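Local coordinates for exodeoxyribonuclease III (Archaeoglobus fulgidus, PDB 2VOA), which is an AP endonuclease that cleaves DNA at abasic sites, probably with the aid of bound magnesium or manganese ions, at residues 30-35 with 142-147; 100-105 with 129-134; 66-71 with 94-99; 186-191 with 249-254. The protein carries 1 engineered substitution. All coordinates share one frame; numbering follows the deposited sequence.

Contact 1 of 4, residues 30-35 with 142-147; sequences ILCMQE and VWCGDM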
# COMPACT_ATOMS: atom_id res chain seq x y z
N ILE A 30 4.26 -26.41 -11.12
CA ILE A 30 4.80 -26.23 -9.77
C ILE A 30 5.36 -24.80 -9.71
O ILE A 30 6.10 -24.41 -10.62
CB ILE A 30 5.96 -27.25 -9.52
CG1 ILE A 30 5.42 -28.68 -9.51
CG2 ILE A 30 6.65 -26.93 -8.21
CD1 ILE A 30 6.45 -29.75 -9.67
N LEU A 31 4.99 -24.03 -8.67
CA LEU A 31 5.63 -22.72 -8.40
C LEU A 31 6.16 -22.73 -6.98
O LEU A 31 5.36 -22.80 -6.02
CB LEU A 31 4.64 -21.56 -8.55
CG LEU A 31 5.19 -20.20 -8.09
CD1 LEU A 31 6.31 -19.71 -8.99
CD2 LEU A 31 4.07 -19.14 -7.97
N CYS A 32 7.49 -22.67 -6.85
CA CYS A 32 8.15 -22.49 -5.54
C CYS A 32 8.23 -21.01 -5.19
O CYS A 32 8.63 -20.21 -6.04
CB CYS A 32 9.55 -23.09 -5.55
SG CYS A 32 9.51 -24.85 -5.81
N MET A 33 7.89 -20.65 -3.96
CA MET A 33 7.96 -19.25 -3.57
C MET A 33 8.84 -19.09 -2.34
O MET A 33 8.87 -19.98 -1.49
CB MET A 33 6.55 -18.73 -3.24
CG MET A 33 5.65 -18.63 -4.44
SD MET A 33 3.91 -18.47 -3.97
CE MET A 33 3.44 -20.22 -3.86
N GLN A 34 9.56 -17.97 -2.25
CA GLN A 34 10.35 -17.63 -1.07
C GLN A 34 10.02 -16.25 -0.55
O GLN A 34 9.46 -15.42 -1.28
CB GLN A 34 11.85 -17.70 -1.38
CG GLN A 34 12.27 -19.01 -2.05
CD GLN A 34 11.99 -19.00 -3.51
OE1 GLN A 34 12.07 -17.94 -4.16
NE2 GLN A 34 11.64 -20.15 -4.05
N GLU A 35 10.43 -15.99 0.69
CA GLU A 35 10.09 -14.75 1.40
C GLU A 35 8.60 -14.44 1.36
O GLU A 35 8.17 -13.33 1.04
CB GLU A 35 10.98 -13.57 0.93
CG GLU A 35 12.36 -13.70 1.53
CD GLU A 35 13.16 -12.41 1.50
OE1 GLU A 35 13.75 -12.10 0.44
OE2 GLU A 35 13.25 -11.74 2.56
N VAL A 142 14.04 -31.63 -8.42
CA VAL A 142 14.39 -30.22 -8.65
C VAL A 142 14.64 -29.58 -7.29
O VAL A 142 13.81 -29.69 -6.38
CB VAL A 142 13.28 -29.44 -9.45
CG1 VAL A 142 12.91 -30.15 -10.73
CG2 VAL A 142 12.02 -29.16 -8.62
N TRP A 143 15.78 -28.91 -7.17
CA TRP A 143 16.08 -28.07 -6.03
C TRP A 143 15.98 -26.68 -6.62
O TRP A 143 16.69 -26.35 -7.59
CB TRP A 143 17.46 -28.41 -5.46
CG TRP A 143 18.08 -27.36 -4.61
CD1 TRP A 143 17.46 -26.54 -3.69
CD2 TRP A 143 19.47 -27.04 -4.57
NE1 TRP A 143 18.41 -25.71 -3.09
CE2 TRP A 143 19.63 -25.98 -3.64
CE3 TRP A 143 20.60 -27.51 -5.26
CZ2 TRP A 143 20.89 -25.39 -3.37
CZ3 TRP A 143 21.85 -26.92 -5.01
CH2 TRP A 143 21.97 -25.87 -4.06
N CYS A 144 15.01 -25.93 -6.09
CA CYS A 144 14.66 -24.54 -6.48
C CYS A 144 14.93 -23.57 -5.36
O CYS A 144 15.02 -23.97 -4.19
CB CYS A 144 13.17 -24.43 -6.78
SG CYS A 144 12.57 -25.22 -8.28
N GLY A 145 15.03 -22.28 -5.69
CA GLY A 145 14.90 -21.29 -4.65
C GLY A 145 15.69 -20.04 -4.87
O GLY A 145 16.24 -19.80 -5.95
N ASP A 146 15.67 -19.22 -3.83
CA ASP A 146 16.49 -18.04 -3.80
C ASP A 146 17.70 -18.46 -2.99
O ASP A 146 17.62 -18.61 -1.77
CB ASP A 146 15.75 -16.88 -3.14
CG ASP A 146 16.57 -15.60 -3.13
OD1 ASP A 146 17.79 -15.61 -3.47
OD2 ASP A 146 15.98 -14.56 -2.75
N MET A 147 18.79 -18.67 -3.72
CA MET A 147 20.04 -19.22 -3.16
C MET A 147 20.90 -18.15 -2.51
O MET A 147 21.83 -18.47 -1.76
CB MET A 147 20.83 -19.90 -4.30
CG MET A 147 20.03 -20.98 -5.09
SD MET A 147 19.14 -22.15 -4.03
CE MET A 147 18.47 -23.19 -5.33

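Contact 2 of 4, residues 100-105 with 129-134; sequences DVINTY and HYLQKT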
# COMPACT_ATOMS: atom_id res chain seq x y z
N ASP A 100 10.44 -34.87 -7.05
CA ASP A 100 10.92 -34.56 -5.69
C ASP A 100 11.33 -33.10 -5.73
O ASP A 100 12.30 -32.75 -6.42
CB ASP A 100 12.11 -35.45 -5.35
CG ASP A 100 12.69 -35.20 -3.95
OD1 ASP A 100 13.78 -35.75 -3.68
OD2 ASP A 100 12.11 -34.45 -3.14
N VAL A 101 10.58 -32.24 -5.04
CA VAL A 101 10.82 -30.78 -5.09
C VAL A 101 11.37 -30.27 -3.78
O VAL A 101 10.75 -30.47 -2.73
CB VAL A 101 9.51 -30.00 -5.39
CG1 VAL A 101 9.80 -28.48 -5.44
CG2 VAL A 101 8.91 -30.45 -6.73
N ILE A 102 12.51 -29.61 -3.84
CA ILE A 102 13.13 -29.02 -2.63
C ILE A 102 13.24 -27.50 -2.85
O ILE A 102 13.94 -27.07 -3.75
CB ILE A 102 14.55 -29.59 -2.33
CG1 ILE A 102 14.58 -31.12 -2.42
CG2 ILE A 102 15.04 -29.08 -0.97
CD1 ILE A 102 15.20 -31.68 -3.72
N ASN A 103 12.55 -26.72 -2.02
CA ASN A 103 12.49 -25.26 -2.18
C ASN A 103 13.20 -24.60 -1.00
O ASN A 103 12.78 -24.74 0.13
CB ASN A 103 11.03 -24.82 -2.21
CG ASN A 103 10.85 -23.29 -2.22
OD1 ASN A 103 11.78 -22.54 -2.55
ND2 ASN A 103 9.60 -22.85 -1.94
N THR A 104 14.30 -23.90 -1.29
CA THR A 104 15.13 -23.29 -0.24
C THR A 104 15.19 -21.76 -0.36
O THR A 104 15.27 -21.20 -1.48
CB THR A 104 16.61 -23.80 -0.26
OG1 THR A 104 17.18 -23.50 -1.54
CG2 THR A 104 16.70 -25.30 -0.03
N TYR A 105 15.19 -21.11 0.80
CA TYR A 105 15.51 -19.71 0.90
C TYR A 105 16.77 -19.63 1.76
O TYR A 105 16.71 -19.68 3.00
CB TYR A 105 14.34 -18.90 1.50
CG TYR A 105 14.70 -17.47 1.75
CD1 TYR A 105 15.29 -16.70 0.74
CD2 TYR A 105 14.48 -16.87 3.01
CE1 TYR A 105 15.67 -15.38 0.96
CE2 TYR A 105 14.84 -15.55 3.25
CZ TYR A 105 15.45 -14.81 2.23
OH TYR A 105 15.82 -13.51 2.46
N HIS A 129 25.06 -31.93 2.84
CA HIS A 129 24.91 -33.25 3.44
C HIS A 129 23.46 -33.74 3.38
O HIS A 129 23.20 -34.92 3.13
CB HIS A 129 25.51 -33.26 4.84
CG HIS A 129 27.00 -33.10 4.82
ND1 HIS A 129 27.83 -34.07 4.30
CD2 HIS A 129 27.79 -32.07 5.19
CE1 HIS A 129 29.09 -33.66 4.39
NE2 HIS A 129 29.09 -32.44 4.92
N TYR A 130 22.53 -32.80 3.53
CA TYR A 130 21.10 -33.10 3.47
C TYR A 130 20.70 -33.65 2.09
O TYR A 130 20.04 -34.70 1.99
CB TYR A 130 20.28 -31.88 3.88
CG TYR A 130 18.78 -32.00 3.67
CD1 TYR A 130 17.97 -32.68 4.58
CD2 TYR A 130 18.18 -31.43 2.55
CE1 TYR A 130 16.56 -32.77 4.37
CE2 TYR A 130 16.81 -31.54 2.33
CZ TYR A 130 16.01 -32.19 3.24
OH TYR A 130 14.65 -32.28 3.01
N LEU A 131 21.13 -32.96 1.04
CA LEU A 131 20.81 -33.39 -0.34
C LEU A 131 21.58 -34.63 -0.76
O LEU A 131 21.04 -35.49 -1.43
CB LEU A 131 21.05 -32.25 -1.31
CG LEU A 131 20.14 -31.05 -1.04
CD1 LEU A 131 20.61 -29.88 -1.89
CD2 LEU A 131 18.64 -31.35 -1.25
N GLN A 132 22.85 -34.72 -0.36
CA GLN A 132 23.64 -35.93 -0.62
C GLN A 132 22.95 -37.18 -0.04
O GLN A 132 22.96 -38.26 -0.65
CB GLN A 132 25.04 -35.79 -0.02
CG GLN A 132 25.97 -36.94 -0.33
CD GLN A 132 27.33 -36.75 0.30
OE1 GLN A 132 27.44 -36.44 1.50
NE2 GLN A 132 28.37 -36.97 -0.48
N LYS A 133 22.34 -37.01 1.14
CA LYS A 133 21.73 -38.11 1.88
C LYS A 133 20.37 -38.51 1.32
O LYS A 133 20.00 -39.69 1.34
CB LYS A 133 21.62 -37.71 3.36
CG LYS A 133 20.67 -38.53 4.20
CD LYS A 133 20.75 -38.11 5.65
CE LYS A 133 19.39 -38.14 6.31
NZ LYS A 133 19.46 -37.69 7.73
N THR A 134 19.63 -37.52 0.81
CA THR A 134 18.20 -37.68 0.53
C THR A 134 17.77 -37.61 -0.94
O THR A 134 16.64 -38.00 -1.26
CB THR A 134 17.37 -36.66 1.31
OG1 THR A 134 17.67 -35.34 0.83
CG2 THR A 134 17.63 -36.76 2.83

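Contact 3 of 4, residues 66-71 with 94-99; sequences VAIASL and AKIAGI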
# COMPACT_ATOMS: atom_id res chain seq x y z
N VAL A 66 8.53 -20.00 3.09
CA VAL A 66 8.60 -20.67 1.78
C VAL A 66 7.26 -21.38 1.52
O VAL A 66 6.55 -21.74 2.46
CB VAL A 66 9.76 -21.71 1.73
CG1 VAL A 66 11.13 -21.02 1.66
CG2 VAL A 66 9.70 -22.69 2.92
N ALA A 67 6.91 -21.56 0.26
CA ALA A 67 5.64 -22.23 -0.09
C ALA A 67 5.84 -22.87 -1.46
O ALA A 67 6.76 -22.48 -2.20
CB ALA A 67 4.50 -21.21 -0.12
N ILE A 68 5.01 -23.88 -1.77
CA ILE A 68 4.98 -24.43 -3.13
C ILE A 68 3.51 -24.53 -3.54
O ILE A 68 2.70 -25.13 -2.81
CB ILE A 68 5.62 -25.83 -3.24
CG1 ILE A 68 7.01 -25.86 -2.60
CG2 ILE A 68 5.63 -26.32 -4.74
CD1 ILE A 68 7.50 -27.32 -2.33
N ALA A 69 3.18 -23.90 -4.67
CA ALA A 69 1.85 -24.05 -5.30
C ALA A 69 1.94 -25.06 -6.46
O ALA A 69 2.96 -25.12 -7.17
CB ALA A 69 1.35 -22.69 -5.79
N SER A 70 0.90 -25.87 -6.62
CA SER A 70 0.92 -26.89 -7.66
C SER A 70 -0.45 -27.32 -8.13
O SER A 70 -1.45 -27.19 -7.39
CB SER A 70 1.74 -28.11 -7.20
OG SER A 70 1.19 -28.71 -6.03
N LEU A 71 -0.51 -27.82 -9.36
CA LEU A 71 -1.77 -28.33 -9.90
C LEU A 71 -2.12 -29.67 -9.24
O LEU A 71 -3.29 -29.95 -8.95
CB LEU A 71 -1.67 -28.46 -11.43
CG LEU A 71 -1.51 -27.12 -12.17
CD1 LEU A 71 -1.22 -27.36 -13.65
CD2 LEU A 71 -2.73 -26.21 -11.98
N ALA A 94 8.49 -31.55 -1.03
CA ALA A 94 7.30 -32.35 -1.31
C ALA A 94 7.52 -33.17 -2.56
O ALA A 94 8.29 -32.78 -3.42
CB ALA A 94 6.07 -31.46 -1.46
N LYS A 95 6.82 -34.30 -2.66
CA LYS A 95 6.71 -35.00 -3.92
C LYS A 95 5.45 -34.46 -4.61
O LYS A 95 4.33 -34.57 -4.07
CB LYS A 95 6.58 -36.50 -3.67
CG LYS A 95 6.71 -37.37 -4.94
CD LYS A 95 6.37 -38.81 -4.59
CE LYS A 95 6.57 -39.76 -5.75
NZ LYS A 95 7.94 -39.63 -6.32
N ILE A 96 5.63 -33.87 -5.79
CA ILE A 96 4.53 -33.23 -6.53
C ILE A 96 4.54 -33.73 -7.96
O ILE A 96 5.54 -33.55 -8.67
CB ILE A 96 4.66 -31.69 -6.52
CG1 ILE A 96 4.69 -31.19 -5.07
CG2 ILE A 96 3.52 -31.04 -7.28
CD1 ILE A 96 5.04 -29.73 -4.90
N ALA A 97 3.43 -34.37 -8.36
CA ALA A 97 3.30 -34.91 -9.73
C ALA A 97 4.53 -35.77 -10.09
O ALA A 97 5.07 -35.68 -11.20
CB ALA A 97 3.12 -33.76 -10.73
N GLY A 98 4.99 -36.57 -9.14
CA GLY A 98 6.10 -37.48 -9.38
C GLY A 98 7.49 -36.85 -9.28
O GLY A 98 8.47 -37.56 -9.42
N ILE A 99 7.57 -35.54 -9.01
CA ILE A 99 8.85 -34.79 -8.92
C ILE A 99 9.21 -34.54 -7.45
O ILE A 99 8.38 -34.04 -6.69
CB ILE A 99 8.77 -33.38 -9.64
CG1 ILE A 99 8.12 -33.52 -11.04
CG2 ILE A 99 10.17 -32.73 -9.73
CD1 ILE A 99 8.98 -34.37 -12.00

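Contact 4 of 4, residues 186-191 with 249-254; sequences DVLRKI and LPLVAV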
# COMPACT_ATOMS: atom_id res chain seq x y z
N ASP A 186 22.27 -26.52 -13.45
CA ASP A 186 21.69 -25.16 -13.35
C ASP A 186 21.08 -24.94 -14.74
O ASP A 186 21.78 -24.53 -15.68
CB ASP A 186 22.82 -24.16 -13.11
CG ASP A 186 22.36 -22.74 -12.76
OD1 ASP A 186 21.18 -22.36 -12.91
OD2 ASP A 186 23.24 -21.97 -12.32
N VAL A 187 19.80 -25.26 -14.88
CA VAL A 187 19.22 -25.36 -16.23
C VAL A 187 19.18 -24.01 -16.98
O VAL A 187 19.20 -23.99 -18.21
CB VAL A 187 17.84 -26.11 -16.24
CG1 VAL A 187 18.03 -27.55 -15.84
CG2 VAL A 187 16.80 -25.38 -15.35
N LEU A 188 19.13 -22.91 -16.23
CA LEU A 188 19.22 -21.57 -16.87
C LEU A 188 20.44 -21.52 -17.78
O LEU A 188 20.37 -20.99 -18.89
CB LEU A 188 19.30 -20.45 -15.81
CG LEU A 188 19.41 -19.04 -16.43
CD1 LEU A 188 18.21 -18.74 -17.35
CD2 LEU A 188 19.54 -18.02 -15.29
N ARG A 189 21.55 -22.12 -17.33
CA ARG A 189 22.79 -22.13 -18.13
C ARG A 189 22.91 -23.26 -19.16
O ARG A 189 23.75 -23.19 -20.08
CB ARG A 189 24.03 -22.04 -17.22
CG ARG A 189 23.98 -20.86 -16.24
CD ARG A 189 23.78 -19.55 -17.01
NE ARG A 189 23.83 -18.38 -16.14
CZ ARG A 189 23.53 -17.16 -16.54
NH1 ARG A 189 23.18 -16.95 -17.81
NH2 ARG A 189 23.62 -16.16 -15.67
N LYS A 190 22.05 -24.28 -19.06
CA LYS A 190 21.89 -25.19 -20.20
C LYS A 190 21.32 -24.45 -21.42
O LYS A 190 21.79 -24.64 -22.56
CB LYS A 190 20.96 -26.35 -19.80
CG LYS A 190 20.80 -27.42 -20.89
CD LYS A 190 19.77 -28.51 -20.54
CE LYS A 190 19.84 -29.60 -21.61
NZ LYS A 190 18.50 -30.17 -21.89
N ILE A 191 20.33 -23.60 -21.17
CA ILE A 191 19.57 -22.96 -22.24
C ILE A 191 20.19 -21.63 -22.66
O ILE A 191 20.17 -21.28 -23.84
CB ILE A 191 18.07 -22.75 -21.81
CG1 ILE A 191 17.42 -24.08 -21.42
CG2 ILE A 191 17.25 -22.09 -22.94
CD1 ILE A 191 17.48 -25.20 -22.52
N LEU A 249 12.34 -11.49 -10.05
CA LEU A 249 11.57 -11.99 -11.20
C LEU A 249 11.30 -13.50 -11.03
O LEU A 249 12.16 -14.22 -10.48
CB LEU A 249 12.40 -11.85 -12.49
CG LEU A 249 12.65 -10.52 -13.19
CD1 LEU A 249 13.53 -9.60 -12.34
CD2 LEU A 249 13.30 -10.78 -14.53
N PRO A 250 10.15 -14.02 -11.53
CA PRO A 250 10.05 -15.48 -11.61
C PRO A 250 11.10 -16.07 -12.57
O PRO A 250 11.41 -15.46 -13.61
CB PRO A 250 8.65 -15.72 -12.22
CG PRO A 250 7.89 -14.52 -11.86
CD PRO A 250 8.90 -13.39 -12.00
N LEU A 251 11.62 -17.23 -12.21
CA LEU A 251 12.50 -17.99 -13.08
C LEU A 251 11.70 -19.26 -13.44
O LEU A 251 11.14 -19.90 -12.54
CB LEU A 251 13.82 -18.32 -12.38
CG LEU A 251 14.84 -19.12 -13.20
CD1 LEU A 251 15.34 -18.29 -14.39
CD2 LEU A 251 16.00 -19.59 -12.29
N VAL A 252 11.61 -19.55 -14.74
CA VAL A 252 10.73 -20.61 -15.28
C VAL A 252 11.56 -21.63 -16.04
O VAL A 252 12.46 -21.25 -16.80
CB VAL A 252 9.65 -20.02 -16.24
CG1 VAL A 252 8.64 -21.10 -16.69
CG2 VAL A 252 8.91 -18.84 -15.58
N ALA A 253 11.30 -22.92 -15.82
CA ALA A 253 11.93 -23.97 -16.63
C ALA A 253 10.85 -24.89 -17.18
O ALA A 253 9.85 -25.16 -16.49
CB ALA A 253 12.91 -24.80 -15.78
N VAL A 254 11.06 -25.35 -18.41
CA VAL A 254 10.15 -26.25 -19.11
C VAL A 254 10.91 -27.53 -19.49
O VAL A 254 12.03 -27.48 -20.03
CB VAL A 254 9.51 -25.58 -20.35
CG1 VAL A 254 8.52 -26.53 -21.03
CG2 VAL A 254 8.82 -24.25 -19.97

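Contact 1 of 4, residues 30-35 with 142-147
Cys32 and Gln34 meet Cys144, Gly145 and Asp146 where the two β-sheets of the DNase I-like α/β sandwich face each other, at the predicted metal site. No hydrogen bond joins the segments, and van der Waals packing makes up the contact. Cys32 SG rests on Cys144 CB at 3.8 Å. Two residues further along the strand, the Gln34 side chain starts alongside its own backbone N and bends at chi2 (81°), which lays the amide across the backbone at Gly145 and Asp146: NE2 of Gln34 is 3.5 Å from Gly145 CA. Gln34 CD lies 3.7 Å from Asp146 N. The chain turns a corner at Gly145, whose phi of 149° would jam a CB against the preceding carbonyl O. The CB of Asp146 is directed at strand 30-34. Gln34 OE1 approaches Asp146 CB at 4.0 Å, with the amide and carboxylate planes nearly perpendicular, 83° apart. Two hydrogen bonds hold NE2 of Gln34, to Asn103 OD1 and Thr6 OG1, so the buried amide is fixed in rotation. Asn8 ND2 bonds both Asp146 OD2 and Glu35 OE1, atoms 4.6 Å apart; all three residues are predicted metal ligands. Strand 30-34 runs between strands 2-8 and 63-70 in its sheet, while strand 141-144 lies between 99-105 and 218-222 in the other, with helix 170-180 packed against Trp143.

Contact 2 of 4, residues 100-105 with 129-134
Ile102 against Tyr130 and Leu131 makes a small apolar contact between a sheet and the helix layer outside it, where helix 115-134 runs over strand 99-105. Strand 100-105 and helix 129-134 are almost exactly antiparallel, at 175°, with axes 12.1 Å apart, a separation that the side chains of Ile102, Tyr130 and Leu131 have to span. Ile102 does most of this from the strand. Its two branches part ways: CG1 lies 4.2 Å from Leu131 CD2, while CG2 comes up to the edge of the Tyr130 ring, near the ring plane, 4.5 Å from CE2. The first side-chain bond of Leu131 is not directed at the strand, but the branch at CG carries one methyl, CD2, to Ile102. On the helix itself, Thr134 OG1 donates a hydrogen bond of 2.7 Å to Tyr130 O, one turn back, arriving 37° out of the carbonyl plane. The same hydroxyl oxygen stands 4.1 Å above the centre of the Tyr130 ring. At the polar margin Arg93 ties the two elements together, with a salt bridge to Asp100 OD1 and hydrogen bonds to Tyr130 OH and Thr134 OG1. Strand 99-105 is hydrogen-bonded on one side to strand 141-144, which follows the helix in the chain, and on the other to 91-96. Strand, helix and parallel neighbouring strand make a classical β-α-β crossover, here supplying part of an outer helical layer of the DNase I-like sandwich.

Contact 3 of 4, residues 66-71 with 94-99
Ile68 and Ser70 meet Ala94 and Ile96 across the interior between two sheets, with strand segments 66-70 and 94-96 aligned within 15° and their axes 9.7 Å apart. Ile96 sits between the two partners and uses both branches. Its CG1 lies beside its own backbone N (chi1 -58°) and the chain is extended beyond, which drives CD1 to within 3.5 Å of Ile68 CG2. The other branch, CG2, meets Ser70 CB at 3.4 Å. Both carbon pairs are tighter than ordinary van der Waals contact, a sign of close packing in this buried spot. The two isoleucine chains run at a slant to one another. Ile68 CD1 reaches Ala94 CB more loosely, at 4.5 Å. Ser70 OG occupies the position flanked by N and the carbonyl carbon (chi1 60°); its hydrogen bond goes to Glu72 O, and the oxygen lies 3.5 Å from Ile96 CG2. Just after Ile96 the chain folds back in a type I' turn, closed by Ile99 N bonding Ile96 O at 2.9 Å. Apolar packing between facing sheets in this manner forms the core of the α/β sandwich of the DNase I-like fold.

Contact 4 of 4, residues 186-191 with 249-254
Leu251 and Ala253 touch Leu188 and Val187 where the short helix 187-191 lies across the edge of the DNase I-like sandwich, linking the end of one sheet to strand 251-255 of the other. No hydrogen bond crosses between the segments; the contact is two pairs of apolar side chains, all four residues buried. The second segment follows directly on His248, predicted to act in catalysis, and Leu249 and Pro250 pass by without taking part. Leu251 is the first residue to reach the helix. Its CG lies opposite the backbone N (chi1 -180°), and CD1 meets CD1 of Leu188 at 4.1 Å, methyl against methyl, the two leucine side chains angled across each other. Leu251 also lies about 5 Å, side chain to side chain, from Asp218, a residue predicted to matter for catalysis. Val252 takes no part. Ala253 then returns to the contact, two residues on and with its CB again directed at the helix: that CB packs at 4.0 Å on Val187 CG2, where the CA atoms of Val187 and Ala253 come within 7.4 Å. Ile220 of strand 218-222 touches both Val187 and Ala253. Val254, the last residue of the segment, stays outside the contact. On the helical side, Arg189 N bonds Asp186 O at 2.9 Å, and Ile191 N bonds Val187 O at 3.2 Å. Leu188 CD2 sits over the centre of the Arg189 guanidinium plane, 4.3 Å above it.

In the fold
From the N terminus, strand 30-34 opens the loop that contact 1 closes at residues 142-147. Two smaller loops are nested within it: contact 3 brings 66-71 to 94-99, and contact 2 later brings 100-105 to 129-134. These two stand in series, joined by the hairpin between strands 91-96 and 99-105. Contact 4 follows after contact 1 has closed, joining 186-191 to the C-terminal strand, and no loops cross. Contacts 1 and 3 tie one sheet to the other, contact 2 ties the outer helix 115-134 to its sheet, and contact 4 joins the sheets through a short helix. Contacts 1, 2 and 3 touch one another directly; contact 4 stands apart.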